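Local coordinates for protein nucleoside hydrolase, putative (Trypanosoma brucei, PDB 3FZ0) that belongs to the nucleoside hydrolase family, an alpha/beta fold built round a largely parallel sheet, and binds a calcium ion, at residues R7-D12 with Q130-G135; G17-A22 with V281-A286; I35-V40 with A62-F67; K116-A121 with S152-D157; G161-N166 with P202-N207. The protein carries 2 engineered substitutions. All blocks are in the same frame, centred on the assembly; numbering follows the deposited sequence.

Interaction 1. Residues R7-D12 with Q130-G135; sequences RKLIID and QLVALG. With CA (calcium ion), chain G.
Leu-9, Ile-11 and Val-132 form an apolar row on one face of two neighbouring strands, covered by helix 282-291 and helix 17-27. Leu-9 spans two partners: CD2 lies alongside Gln-130 CB (3.6 Å), the two side chains pointing the same way, while CD1 crosses obliquely toward Val-132. Ile-11 carries CG2 anti to its backbone N, which brings that methyl against Leu-134 CD1 at 3.7 Å. Beta-branched Ile and Val suit the extended backbone, and Ile-10 and Leu-131 line the other face. Strands 6-13 and 127-133 are inner parallel neighbours in the main sheet of the alpha/beta nucleoside hydrolase fold, and their axes run 28° apart. Five near-linear backbone bonds join them, from Gln-130 N to Lys-8 O as far as Leu-134 N to Asp-12 O (2.7 Å). Past this bond, Leu-134 presents its own O to the calcium ion at 2.3 Å. The carboxylate of Asp-12, on the face of Ile-10, bonds through OD2 to Thr-38 and Asn-139. At the other end, Arg-7 NH1 donates to Gln-130 OE1 (2.8 Å). The acceptor lies in the guanidinium plane, but the donor stands above the amide carbonyl plane, the two flat groups being turned 44° apart. Gln-130 NE2 in turn donates to the carbonyls of Pro-160 and Ala-290.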
# COMPACT_ATOMS: atom_id res chain seq x y z
N ARG B 7 17.56 27.21 -27.79
CA ARG B 7 16.77 26.18 -27.17
C ARG B 7 15.45 26.00 -27.93
O ARG B 7 14.80 26.97 -28.31
CB ARG B 7 16.49 26.54 -25.70
CG ARG B 7 17.68 26.32 -24.77
CD ARG B 7 17.54 27.05 -23.45
NE ARG B 7 18.84 27.33 -22.85
CZ ARG B 7 19.42 26.55 -21.95
NH1 ARG B 7 18.80 25.45 -21.55
NH2 ARG B 7 20.60 26.86 -21.44
N LYS B 8 15.06 24.76 -28.16
CA LYS B 8 13.75 24.45 -28.72
C LYS B 8 13.01 23.72 -27.64
O LYS B 8 13.45 22.67 -27.19
CB LYS B 8 13.87 23.54 -29.96
CG LYS B 8 14.84 24.03 -31.04
CD LYS B 8 14.43 25.40 -31.53
CE LYS B 8 15.23 25.83 -32.77
NZ LYS B 8 15.10 27.33 -32.93
N LEU B 9 11.89 24.26 -27.18
CA LEU B 9 11.15 23.62 -26.09
C LEU B 9 9.83 22.99 -26.49
O LEU B 9 9.10 23.52 -27.30
CB LEU B 9 10.85 24.59 -24.96
CG LEU B 9 11.90 25.50 -24.35
CD1 LEU B 9 11.32 25.97 -23.00
CD2 LEU B 9 13.24 24.81 -24.18
N ILE B 10 9.54 21.85 -25.89
CA ILE B 10 8.22 21.26 -25.86
C ILE B 10 7.71 21.61 -24.47
O ILE B 10 8.41 21.42 -23.47
CB ILE B 10 8.29 19.73 -26.01
CG1 ILE B 10 9.08 19.35 -27.27
CG2 ILE B 10 6.90 19.10 -25.99
CD1 ILE B 10 9.53 17.90 -27.27
N ILE B 11 6.52 22.17 -24.39
CA ILE B 11 5.98 22.48 -23.08
C ILE B 11 4.69 21.68 -22.89
O ILE B 11 3.72 21.79 -23.67
CB ILE B 11 5.75 24.01 -22.85
CG1 ILE B 11 7.09 24.74 -22.86
CG2 ILE B 11 5.02 24.26 -21.51
CD1 ILE B 11 6.98 26.24 -22.89
N ASP B 12 4.71 20.82 -21.89
CA ASP B 12 3.54 20.01 -21.57
C ASP B 12 2.88 20.66 -20.39
O ASP B 12 3.54 20.96 -19.42
CB ASP B 12 3.95 18.58 -21.28
CG ASP B 12 2.75 17.66 -21.16
OD1 ASP B 12 2.28 17.52 -20.01
OD2 ASP B 12 2.27 17.12 -22.18
N GLN B 130 14.59 20.70 -25.27
CA GLN B 130 14.24 20.48 -23.86
C GLN B 130 12.73 20.28 -23.71
O GLN B 130 11.93 20.87 -24.47
CB GLN B 130 14.68 21.68 -23.01
CG GLN B 130 16.16 21.88 -22.95
CD GLN B 130 16.56 23.06 -22.09
OE1 GLN B 130 16.47 24.21 -22.51
NE2 GLN B 130 17.04 22.78 -20.89
N LEU B 131 12.36 19.43 -22.76
CA LEU B 131 10.96 19.20 -22.47
C LEU B 131 10.78 19.77 -21.09
O LEU B 131 11.52 19.41 -20.18
CB LEU B 131 10.65 17.71 -22.46
CG LEU B 131 9.19 17.19 -22.50
CD1 LEU B 131 9.21 15.69 -22.54
CD2 LEU B 131 8.37 17.62 -21.33
N VAL B 132 9.84 20.70 -20.95
CA VAL B 132 9.48 21.21 -19.64
C VAL B 132 8.05 20.81 -19.36
O VAL B 132 7.17 21.11 -20.15
CB VAL B 132 9.59 22.73 -19.64
CG1 VAL B 132 9.34 23.28 -18.19
CG2 VAL B 132 10.95 23.13 -20.19
N ALA B 133 7.81 20.13 -18.25
CA ALA B 133 6.50 19.57 -17.94
C ALA B 133 5.90 20.36 -16.81
O ALA B 133 6.47 20.40 -15.71
CB ALA B 133 6.64 18.09 -17.50
N LEU B 134 4.73 20.94 -17.04
CA LEU B 134 4.10 21.81 -16.06
C LEU B 134 2.79 21.27 -15.51
O LEU B 134 1.99 22.02 -14.92
CB LEU B 134 3.87 23.19 -16.66
CG LEU B 134 5.07 23.85 -17.35
CD1 LEU B 134 4.68 25.20 -17.97
CD2 LEU B 134 6.25 24.01 -16.37
N GLY B 135 2.54 19.99 -15.70
CA GLY B 135 1.33 19.38 -15.17
C GLY B 135 1.57 17.95 -14.77
O GLY B 135 2.72 17.53 -14.56
CA CA G . 0.50 23.60 -14.22
O HOH W 1 1.82 23.11 -12.40
O HOH W 2 -0.80 21.77 -12.73
O HOH W 3 -0.56 25.02 -12.53

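Interaction 2. Residues G17-A22 with V281-A286; sequences GDDAIA and VPDAVA. With CA (calcium ion), chain G.
Alanine lets the two helices close up: Ala-22 CB sits 3.3 Å from Asp-283 O, and the axes of these short helical segments approach to 7.3 Å at an angle of 29°. Beside it Ile-21 reaches over with CG2, anti to its backbone N, to Ala-284 CB (3.9 Å), and crosses Val-281 at about a right angle. Val-281 CG1 also touches the CB of Asp-18, so this part is apolar and close-fitting, with helix 345-356 packing on Ile-21 and Ala-284. The other part of the contact is polar and opens onto the metal site and its waters. Both helices begin here, and the acidic cluster of helix 17-27 belongs to the aspartate-rich motif at the N terminus of nucleoside hydrolases. Asp-18 CG takes the crowded position between backbone N and carbonyl carbon (chi1 71°), and OD2 uses its anti lone pair to accept Asp-283 N (2.8 Å). The same oxygen is hydrogen-bonded to a BTB molecule, probably from the crystallisation liquor. Asp-19 grips the calcium ion with both OD1 and OD2, the latter also hydrogen-bonded to Thr-13 OG1, while Asp-283 gives it OD2 alone at 2.4 Å. Asp-14, Leu-134 and three waters complete the shell. Asp-283 OD2 lies only 2.9 Å from Asp-19 OD2, a crowding of charge that the metal probably offsets. Water 3 donates to Asp-18 OD1 and water 1 to Asp-283 OD1.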
# COMPACT_ATOMS: atom_id res chain seq x y z
N GLY B 17 -3.28 29.43 -14.70
CA GLY B 17 -2.73 30.77 -14.65
C GLY B 17 -1.21 30.78 -14.65
O GLY B 17 -0.58 31.47 -15.47
N ASP B 18 -0.60 29.99 -13.76
CA ASP B 18 0.87 29.94 -13.73
C ASP B 18 1.50 29.23 -14.93
O ASP B 18 2.60 29.57 -15.37
CB ASP B 18 1.42 29.50 -12.35
CG ASP B 18 1.16 28.02 -12.05
OD1 ASP B 18 -0.01 27.56 -12.18
OD2 ASP B 18 2.17 27.33 -11.71
N ASP B 19 0.78 28.29 -15.53
CA ASP B 19 1.19 27.76 -16.84
C ASP B 19 1.28 28.86 -17.92
O ASP B 19 2.20 28.87 -18.75
CB ASP B 19 0.23 26.68 -17.31
CG ASP B 19 0.12 25.54 -16.34
OD1 ASP B 19 -0.60 25.65 -15.33
OD2 ASP B 19 0.75 24.48 -16.57
N ALA B 20 0.31 29.77 -17.94
CA ALA B 20 0.31 30.86 -18.91
C ALA B 20 1.52 31.77 -18.71
O ALA B 20 2.18 32.08 -19.69
CB ALA B 20 -0.99 31.65 -18.89
N ILE B 21 1.78 32.21 -17.47
CA ILE B 21 2.97 33.03 -17.16
C ILE B 21 4.25 32.28 -17.58
O ILE B 21 5.17 32.88 -18.15
CB ILE B 21 3.07 33.39 -15.63
CG1 ILE B 21 1.85 34.20 -15.17
CG2 ILE B 21 4.42 34.14 -15.32
CD1 ILE B 21 1.64 35.52 -15.89
N ALA B 22 4.31 30.98 -17.31
CA ALA B 22 5.49 30.17 -17.71
C ALA B 22 5.71 30.15 -19.24
O ALA B 22 6.85 30.29 -19.72
CB ALA B 22 5.38 28.75 -17.16
N VAL B 281 4.29 31.40 -8.09
CA VAL B 281 4.03 31.10 -9.51
C VAL B 281 4.86 29.88 -9.98
O VAL B 281 5.76 30.02 -10.78
CB VAL B 281 4.30 32.35 -10.40
CG1 VAL B 281 3.73 32.15 -11.79
CG2 VAL B 281 3.68 33.59 -9.79
N PRO B 282 4.55 28.68 -9.49
CA PRO B 282 5.45 27.52 -9.65
C PRO B 282 5.91 27.21 -11.05
O PRO B 282 7.13 27.01 -11.27
CB PRO B 282 4.66 26.36 -9.04
CG PRO B 282 3.82 27.04 -7.99
CD PRO B 282 3.35 28.32 -8.70
N ASP B 283 4.99 27.12 -12.01
CA ASP B 283 5.40 26.75 -13.39
C ASP B 283 6.39 27.73 -14.01
O ASP B 283 7.23 27.33 -14.80
CB ASP B 283 4.20 26.59 -14.30
CG ASP B 283 3.34 25.41 -13.90
OD1 ASP B 283 3.87 24.47 -13.29
OD2 ASP B 283 2.13 25.42 -14.20
N ALA B 284 6.30 29.01 -13.65
CA ALA B 284 7.22 30.01 -14.21
C ALA B 284 8.63 29.76 -13.70
O ALA B 284 9.61 29.96 -14.43
CB ALA B 284 6.77 31.44 -13.88
N VAL B 285 8.73 29.30 -12.45
CA VAL B 285 10.03 28.99 -11.86
C VAL B 285 10.69 27.82 -12.61
O VAL B 285 11.90 27.80 -12.89
CB VAL B 285 9.92 28.76 -10.30
CG1 VAL B 285 11.27 28.41 -9.66
CG2 VAL B 285 9.36 29.97 -9.59
N ALA B 286 9.88 26.82 -12.96
CA ALA B 286 10.39 25.66 -13.68
C ALA B 286 10.90 26.07 -15.07
O ALA B 286 12.02 25.69 -15.46
CB ALA B 286 9.29 24.58 -13.78
CA CA G . 0.50 23.60 -14.22
O HOH W 3 -0.56 25.02 -12.53
O HOH W 1 1.82 23.11 -12.40
O HOH W 2 -0.80 21.77 -12.73

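Interaction 3. Residues I35-V40 with A62-F67; sequences IAITVV and ADIPFF
Two phenylalanines next to each other in sequence leave the strand on opposite faces, and their first torsions decide what each ring meets. Phe-66 lies on the face of Ile-37, where the two CB atoms stand 3.9 Å apart. Its CG takes the crowded position between backbone N and carbonyl carbon (chi1 53°), swinging the ring away from Ile-37 and onto Met-50, Ile-53 and Leu-57 of helix 46-60. Ile-64, in the loop before the strand, reaches Ile-37: its CG2, anti to the backbone N, comes to 4.2 Å from Ile-37 CG1, the two branches crossing obliquely. Phe-67 has CG beside its own N instead (chi1 -56°), so its ring lies back along the strand toward Ala-36. Phe-67 CE1 comes to 4.3 Å from Ala-36 CB, and Ile-37 O sits near the ring plane at its edge. A small residue at Ala-36 admits the broad ring there, which also touches Glu-113 of helix 110-120. The backbones meet in parallel register through three bonds. Ile-37 N donates to Pro-65 O (3.1 Å), Phe-67 N returns to Ile-37 O at a more bent angle of 138°, and Val-39 N closes on Phe-67 O (2.8 Å). Pro-65 has no N-H to offer, and its CD instead packs on Ile-35 O at 3.4 Å. Strand 32-39, helix 46-60 and strand 66-68 thus form a beta-alpha-beta unit, with 66-68 the outermost strand of the sheet on this side within the chain.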
# COMPACT_ATOMS: atom_id res chain seq x y z
N ILE B 35 8.44 25.13 -29.61
CA ILE B 35 8.09 24.48 -30.88
C ILE B 35 6.80 23.65 -30.81
O ILE B 35 6.25 23.30 -31.85
CB ILE B 35 9.25 23.64 -31.50
CG1 ILE B 35 9.74 22.55 -30.53
CG2 ILE B 35 10.39 24.51 -31.87
CD1 ILE B 35 10.67 21.49 -31.20
N ALA B 36 6.33 23.34 -29.60
CA ALA B 36 5.06 22.60 -29.42
C ALA B 36 4.56 22.70 -28.01
O ALA B 36 5.35 22.72 -27.06
CB ALA B 36 5.19 21.12 -29.81
N ILE B 37 3.23 22.79 -27.88
CA ILE B 37 2.58 22.82 -26.58
C ILE B 37 1.67 21.60 -26.54
O ILE B 37 0.84 21.38 -27.44
CB ILE B 37 1.80 24.13 -26.36
CG1 ILE B 37 2.81 25.31 -26.29
CG2 ILE B 37 0.90 24.02 -25.12
CD1 ILE B 37 2.17 26.73 -26.24
N THR B 38 1.88 20.75 -25.54
CA THR B 38 1.08 19.56 -25.41
C THR B 38 0.25 19.71 -24.14
O THR B 38 0.75 20.07 -23.07
CB THR B 38 1.95 18.30 -25.35
OG1 THR B 38 2.86 18.41 -24.25
CG2 THR B 38 2.73 18.17 -26.64
N VAL B 39 -1.04 19.45 -24.27
CA VAL B 39 -2.00 19.75 -23.20
C VAL B 39 -2.31 18.48 -22.41
O VAL B 39 -2.52 17.40 -22.99
CB VAL B 39 -3.28 20.40 -23.81
CG1 VAL B 39 -4.40 20.49 -22.78
CG2 VAL B 39 -2.92 21.75 -24.38
N VAL B 40 -2.32 18.60 -21.09
CA VAL B 40 -2.66 17.46 -20.25
C VAL B 40 -3.75 17.89 -19.28
O VAL B 40 -3.86 19.06 -18.97
CB VAL B 40 -1.40 16.88 -19.55
CG1 VAL B 40 -0.80 17.88 -18.57
CG2 VAL B 40 -1.68 15.56 -18.89
N ALA B 62 0.96 33.84 -32.32
CA ALA B 62 1.96 32.80 -32.58
C ALA B 62 1.33 31.61 -33.28
O ALA B 62 0.23 31.17 -32.90
CB ALA B 62 2.62 32.36 -31.28
N ASP B 63 2.03 31.07 -34.28
CA ASP B 63 1.57 29.86 -34.95
C ASP B 63 2.15 28.56 -34.38
O ASP B 63 2.23 27.56 -35.08
CB ASP B 63 1.74 29.98 -36.47
CG ASP B 63 0.92 31.15 -37.06
OD1 ASP B 63 -0.23 31.36 -36.59
OD2 ASP B 63 1.42 31.87 -37.97
N ILE B 64 2.51 28.56 -33.11
CA ILE B 64 2.94 27.35 -32.40
C ILE B 64 1.83 26.27 -32.37
O ILE B 64 0.72 26.55 -31.94
CB ILE B 64 3.32 27.70 -30.95
CG1 ILE B 64 4.41 28.78 -30.94
CG2 ILE B 64 3.77 26.48 -30.18
CD1 ILE B 64 4.69 29.32 -29.54
N PRO B 65 2.13 25.04 -32.81
CA PRO B 65 1.08 24.03 -32.77
C PRO B 65 0.84 23.47 -31.37
O PRO B 65 1.80 23.34 -30.58
CB PRO B 65 1.60 22.94 -33.73
CG PRO B 65 3.06 23.10 -33.76
CD PRO B 65 3.40 24.51 -33.34
N PHE B 66 -0.42 23.17 -31.05
CA PHE B 66 -0.77 22.59 -29.75
C PHE B 66 -1.68 21.35 -29.87
O PHE B 66 -2.45 21.22 -30.84
CB PHE B 66 -1.29 23.63 -28.73
CG PHE B 66 -2.44 24.49 -29.24
CD1 PHE B 66 -3.70 24.34 -28.69
CD2 PHE B 66 -2.24 25.46 -30.21
CE1 PHE B 66 -4.74 25.13 -29.12
CE2 PHE B 66 -3.28 26.25 -30.66
CZ PHE B 66 -4.53 26.09 -30.12
N PHE B 67 -1.57 20.44 -28.90
CA PHE B 67 -2.12 19.10 -29.06
C PHE B 67 -2.86 18.59 -27.84
O PHE B 67 -2.42 18.86 -26.69
CB PHE B 67 -0.99 18.15 -29.43
CG PHE B 67 -0.23 18.57 -30.67
CD1 PHE B 67 0.82 19.49 -30.58
CD2 PHE B 67 -0.58 18.06 -31.91
CE1 PHE B 67 1.51 19.89 -31.72
CE2 PHE B 67 0.12 18.45 -33.08
CZ PHE B 67 1.16 19.37 -32.97

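Interaction 4. Residues K116-A121 with S152-D157; sequences KILEEA and SKLGTD
Lys-153, at the end of a short 3-10 turn, makes the largest contribution to the contact, and its length is what the place requires. CG leaves beside the backbone N, the chain bends at chi2 (-141°) and then runs on extended, so that NZ arrives at the C-terminal end of helix 110-120. There Lys-153 NZ donates to three carbonyls at once: Leu-118 O (2.8 Å), Glu-119 O (3.0 Å) and Ala-121 O (3.0 Å). The approach differs for each. NZ lies in the carbonyl plane of Leu-118 and on a lone pair of Ala-121, but well above the plane of Glu-119. Ammonium has three hydrogens to give, and carbonyls at a helix C terminus point along the axis and largely lack helical amide partners, so a lysine suits this end and its charge probably complements the helix dipole. The methylenes are not idle, for Lys-153 CD passes 3.3 Å from Leu-118 O. Leu-154 follows with an apolar touch: its CD2 meets Leu-118 CD2 at 3.6 Å, the two side chains crossing at about a right angle. Farther on, the O of Gly-155, like that of Ser-152, accepts from Lys-200 NZ. Leu-154 rests on Tyr-129 and Leu-131 of strand 127-133, and Ala-121 also meets Tyr-129, so the loop between helix 138-146 and strand 162-165 joins the end of helix 110-120 to the sheet beneath.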
# COMPACT_ATOMS: atom_id res chain seq x y z
N LYS B 116 7.01 12.50 -32.42
CA LYS B 116 7.21 13.03 -33.76
C LYS B 116 8.27 14.14 -33.73
O LYS B 116 9.22 14.13 -34.53
CB LYS B 116 5.89 13.49 -34.36
CG LYS B 116 6.02 14.23 -35.68
CD LYS B 116 4.65 14.68 -36.19
CE LYS B 116 4.66 16.11 -36.69
NZ LYS B 116 5.34 16.11 -38.00
N ILE B 117 8.14 15.07 -32.80
CA ILE B 117 9.15 16.10 -32.58
C ILE B 117 10.53 15.51 -32.29
O ILE B 117 11.52 15.92 -32.90
CB ILE B 117 8.70 17.08 -31.49
CG1 ILE B 117 7.63 18.01 -32.08
CG2 ILE B 117 9.89 17.91 -30.87
CD1 ILE B 117 6.65 18.40 -31.02
N LEU B 118 10.59 14.53 -31.39
CA LEU B 118 11.87 13.90 -31.07
C LEU B 118 12.46 13.22 -32.28
O LEU B 118 13.67 13.26 -32.50
CB LEU B 118 11.73 12.89 -29.92
CG LEU B 118 11.37 13.47 -28.55
CD1 LEU B 118 11.21 12.35 -27.53
CD2 LEU B 118 12.41 14.51 -28.10
N GLU B 119 11.59 12.63 -33.09
CA GLU B 119 12.02 11.88 -34.26
C GLU B 119 12.62 12.82 -35.27
O GLU B 119 13.64 12.52 -35.85
CB GLU B 119 10.86 11.06 -34.85
CG GLU B 119 11.15 10.30 -36.12
CD GLU B 119 12.21 9.19 -35.96
OE1 GLU B 119 12.21 8.44 -34.92
OE2 GLU B 119 13.03 9.05 -36.90
N GLU B 120 11.99 13.97 -35.45
CA GLU B 120 12.45 14.99 -36.41
C GLU B 120 13.57 15.92 -35.91
O GLU B 120 14.21 16.59 -36.70
CB GLU B 120 11.26 15.84 -36.87
CG GLU B 120 10.22 15.08 -37.69
CD GLU B 120 8.87 15.81 -37.82
OE1 GLU B 120 8.66 16.85 -37.17
OE2 GLU B 120 8.01 15.30 -38.56
N ALA B 121 13.78 15.95 -34.59
CA ALA B 121 14.79 16.77 -33.93
C ALA B 121 16.17 16.58 -34.50
O ALA B 121 16.60 15.45 -34.74
CB ALA B 121 14.82 16.48 -32.44
N SER B 152 16.64 10.32 -25.58
CA SER B 152 18.04 10.66 -25.44
C SER B 152 18.39 11.84 -26.35
O SER B 152 19.47 12.41 -26.22
CB SER B 152 18.91 9.44 -25.77
OG SER B 152 18.90 9.25 -27.16
N LYS B 153 17.49 12.20 -27.27
CA LYS B 153 17.70 13.35 -28.14
C LYS B 153 17.55 14.68 -27.40
O LYS B 153 17.94 15.72 -27.92
CB LYS B 153 16.78 13.32 -29.37
CG LYS B 153 17.09 12.21 -30.40
CD LYS B 153 16.89 12.84 -31.73
CE LYS B 153 16.62 11.87 -32.84
NZ LYS B 153 16.00 12.66 -33.97
N LEU B 154 16.98 14.64 -26.21
CA LEU B 154 16.79 15.83 -25.36
C LEU B 154 18.04 16.11 -24.53
O LEU B 154 18.67 15.18 -23.98
CB LEU B 154 15.61 15.66 -24.42
CG LEU B 154 14.22 15.53 -25.05
CD1 LEU B 154 13.23 15.06 -24.05
CD2 LEU B 154 13.74 16.82 -25.66
N GLY B 155 18.42 17.38 -24.48
CA GLY B 155 19.48 17.85 -23.63
C GLY B 155 20.84 17.67 -24.21
O GLY B 155 20.99 17.34 -25.38
N THR B 156 21.84 17.87 -23.35
CA THR B 156 23.24 17.72 -23.69
C THR B 156 23.83 16.93 -22.52
O THR B 156 23.07 16.54 -21.62
CB THR B 156 23.86 19.13 -23.87
OG1 THR B 156 23.42 19.67 -25.13
CG2 THR B 156 25.36 19.10 -23.87
N ASP B 157 25.13 16.65 -22.53
CA ASP B 157 25.78 16.08 -21.33
C ASP B 157 25.74 17.11 -20.20
O ASP B 157 25.85 16.77 -19.04
CB ASP B 157 27.21 15.63 -21.63
CG ASP B 157 28.07 16.72 -22.30
OD1 ASP B 157 27.54 17.81 -22.65
OD2 ASP B 157 29.29 16.48 -22.49

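Interaction 5. Residues G161-N166 with P202-N207; sequences GIVIMN and PVQLVN
Strands 162-165 and 203-206 are parallel neighbours in the main sheet, linked by a crossover containing helices 181-185 and 187-195. Four backbone bonds knit them, running from Gln-204 N to Ile-162 O (3.2 Å, nearly straight at 178°) to Asn-166 N on Val-206 O (3.0 Å), whose donor stands above the carbonyl plane. On one face Ile-164, with CG1 in the crowded position between N and carbonyl carbon, sets its CD1 3.8 Å from both Val-203 CG1 and Leu-205 CD1. Leu-205 CD1 also lies against Asn-166 O (3.2 Å). On the other face Val-163 CG1 meets Val-206 CG2 at 3.6 Å, under helix 282-291. The Met-165 chain bends at chi2 and chi3 to bring CE over Val-206 O (3.4 Å). Met-165 also touches Asp-283, and its side chain lies about 4 Å from the nearest atom of a BTB molecule, probably from the crystallisation liquor. Gln-204 folds back so that NE2 reaches Pro-202 O (2.8 Å), while OE1 accepts from Asn-338. Asn-207 N-caps helix 208-212 through OD1 to Val-210 N, with ND2 donating to Ile-340 O. Mainly aliphatic side chains, several beta-branched, thus line both faces, and the polar groups of the buried Gln-204 and Asn-207 are satisfied.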
# COMPACT_ATOMS: atom_id res chain seq x y z
N GLY B 161 17.73 17.76 -20.38
CA GLY B 161 16.69 17.46 -21.35
C GLY B 161 15.27 17.56 -20.81
O GLY B 161 14.31 17.78 -21.57
N ILE B 162 15.11 17.36 -19.52
CA ILE B 162 13.77 17.44 -18.94
C ILE B 162 13.77 18.20 -17.62
O ILE B 162 14.57 17.97 -16.72
CB ILE B 162 13.04 16.02 -18.87
CG1 ILE B 162 11.60 16.15 -18.34
CG2 ILE B 162 13.87 14.99 -18.10
CD1 ILE B 162 10.74 14.88 -18.53
N VAL B 163 12.88 19.17 -17.54
CA VAL B 163 12.66 19.91 -16.30
C VAL B 163 11.18 19.79 -15.97
O VAL B 163 10.34 20.00 -16.83
CB VAL B 163 13.08 21.36 -16.45
CG1 VAL B 163 12.99 22.04 -15.13
CG2 VAL B 163 14.48 21.44 -16.99
N ILE B 164 10.87 19.40 -14.75
CA ILE B 164 9.47 19.17 -14.36
C ILE B 164 9.03 20.01 -13.16
O ILE B 164 9.77 20.16 -12.17
CB ILE B 164 9.20 17.65 -14.11
CG1 ILE B 164 9.99 17.11 -12.90
CG2 ILE B 164 9.49 16.86 -15.39
CD1 ILE B 164 9.65 15.68 -12.52
N MET B 165 7.84 20.59 -13.24
CA MET B 165 7.28 21.21 -12.02
C MET B 165 6.46 20.13 -11.32
O MET B 165 5.38 19.78 -11.77
CB MET B 165 6.46 22.49 -12.28
CG MET B 165 6.23 23.28 -11.02
SD MET B 165 5.03 22.47 -9.93
CE MET B 165 5.81 22.64 -8.33
N ASN B 166 7.00 19.63 -10.22
CA ASN B 166 6.59 18.33 -9.66
C ASN B 166 7.15 18.06 -8.25
O ASN B 166 8.31 18.39 -7.96
CB ASN B 166 6.98 17.20 -10.63
CG ASN B 166 6.37 15.83 -10.24
OD1 ASN B 166 6.88 15.13 -9.35
ND2 ASN B 166 5.30 15.44 -10.93
N PRO B 202 20.33 14.06 -15.41
CA PRO B 202 19.27 13.77 -14.45
C PRO B 202 18.09 14.72 -14.62
O PRO B 202 18.29 15.88 -14.96
CB PRO B 202 19.93 14.07 -13.10
CG PRO B 202 21.41 13.89 -13.37
CD PRO B 202 21.65 14.27 -14.77
N VAL B 203 16.88 14.20 -14.39
CA VAL B 203 15.64 14.99 -14.33
C VAL B 203 15.87 16.12 -13.32
O VAL B 203 16.39 15.87 -12.23
CB VAL B 203 14.46 14.10 -13.83
CG1 VAL B 203 13.15 14.91 -13.71
CG2 VAL B 203 14.29 12.84 -14.70
N GLN B 204 15.51 17.36 -13.69
CA GLN B 204 15.52 18.49 -12.74
C GLN B 204 14.16 18.63 -12.09
O GLN B 204 13.15 18.87 -12.77
CB GLN B 204 15.89 19.79 -13.44
CG GLN B 204 17.15 19.69 -14.31
CD GLN B 204 18.40 19.45 -13.50
OE1 GLN B 204 18.76 20.28 -12.67
NE2 GLN B 204 19.06 18.31 -13.72
N LEU B 205 14.12 18.48 -10.77
CA LEU B 205 12.85 18.49 -10.04
C LEU B 205 12.58 19.87 -9.47
O LEU B 205 13.10 20.24 -8.40
CB LEU B 205 12.83 17.41 -8.95
CG LEU B 205 11.52 17.16 -8.18
CD1 LEU B 205 10.49 16.24 -8.89
CD2 LEU B 205 11.84 16.63 -6.75
N VAL B 206 11.77 20.65 -10.16
CA VAL B 206 11.37 21.95 -9.63
C VAL B 206 10.14 21.74 -8.74
O VAL B 206 8.98 21.67 -9.21
CB VAL B 206 11.20 22.97 -10.75
CG1 VAL B 206 10.88 24.38 -10.17
CG2 VAL B 206 12.49 22.97 -11.64
N ASN B 207 10.42 21.61 -7.44
CA ASN B 207 9.43 21.17 -6.47
C ASN B 207 8.73 22.36 -5.85
O ASN B 207 9.17 23.51 -5.99
CB ASN B 207 10.09 20.34 -5.36
CG ASN B 207 11.33 21.00 -4.80
OD1 ASN B 207 11.25 21.84 -3.91
ND2 ASN B 207 12.48 20.66 -5.37

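Following the chain, strand 6-13 opens interaction 1 and helix 17-27 opens interaction 2. Interaction 3 then closes the short loop between strand 32-39 and strand 66-68, wholly within the span of interaction 1, which closes at 130-135. Interaction 4 starts before that closure and ends after it, so the two cross; it ties a helix end and a loop to the sheet. Interaction 5 follows in series. Interaction 2 closes last, at 281-286: it encloses interactions 3, 4 and 5 and crosses interaction 1. Interactions 3, 1 and 5 join successive pairs of strands across one sheet, while interactions 1 and 2 meet at the calcium ion, sharing its three waters.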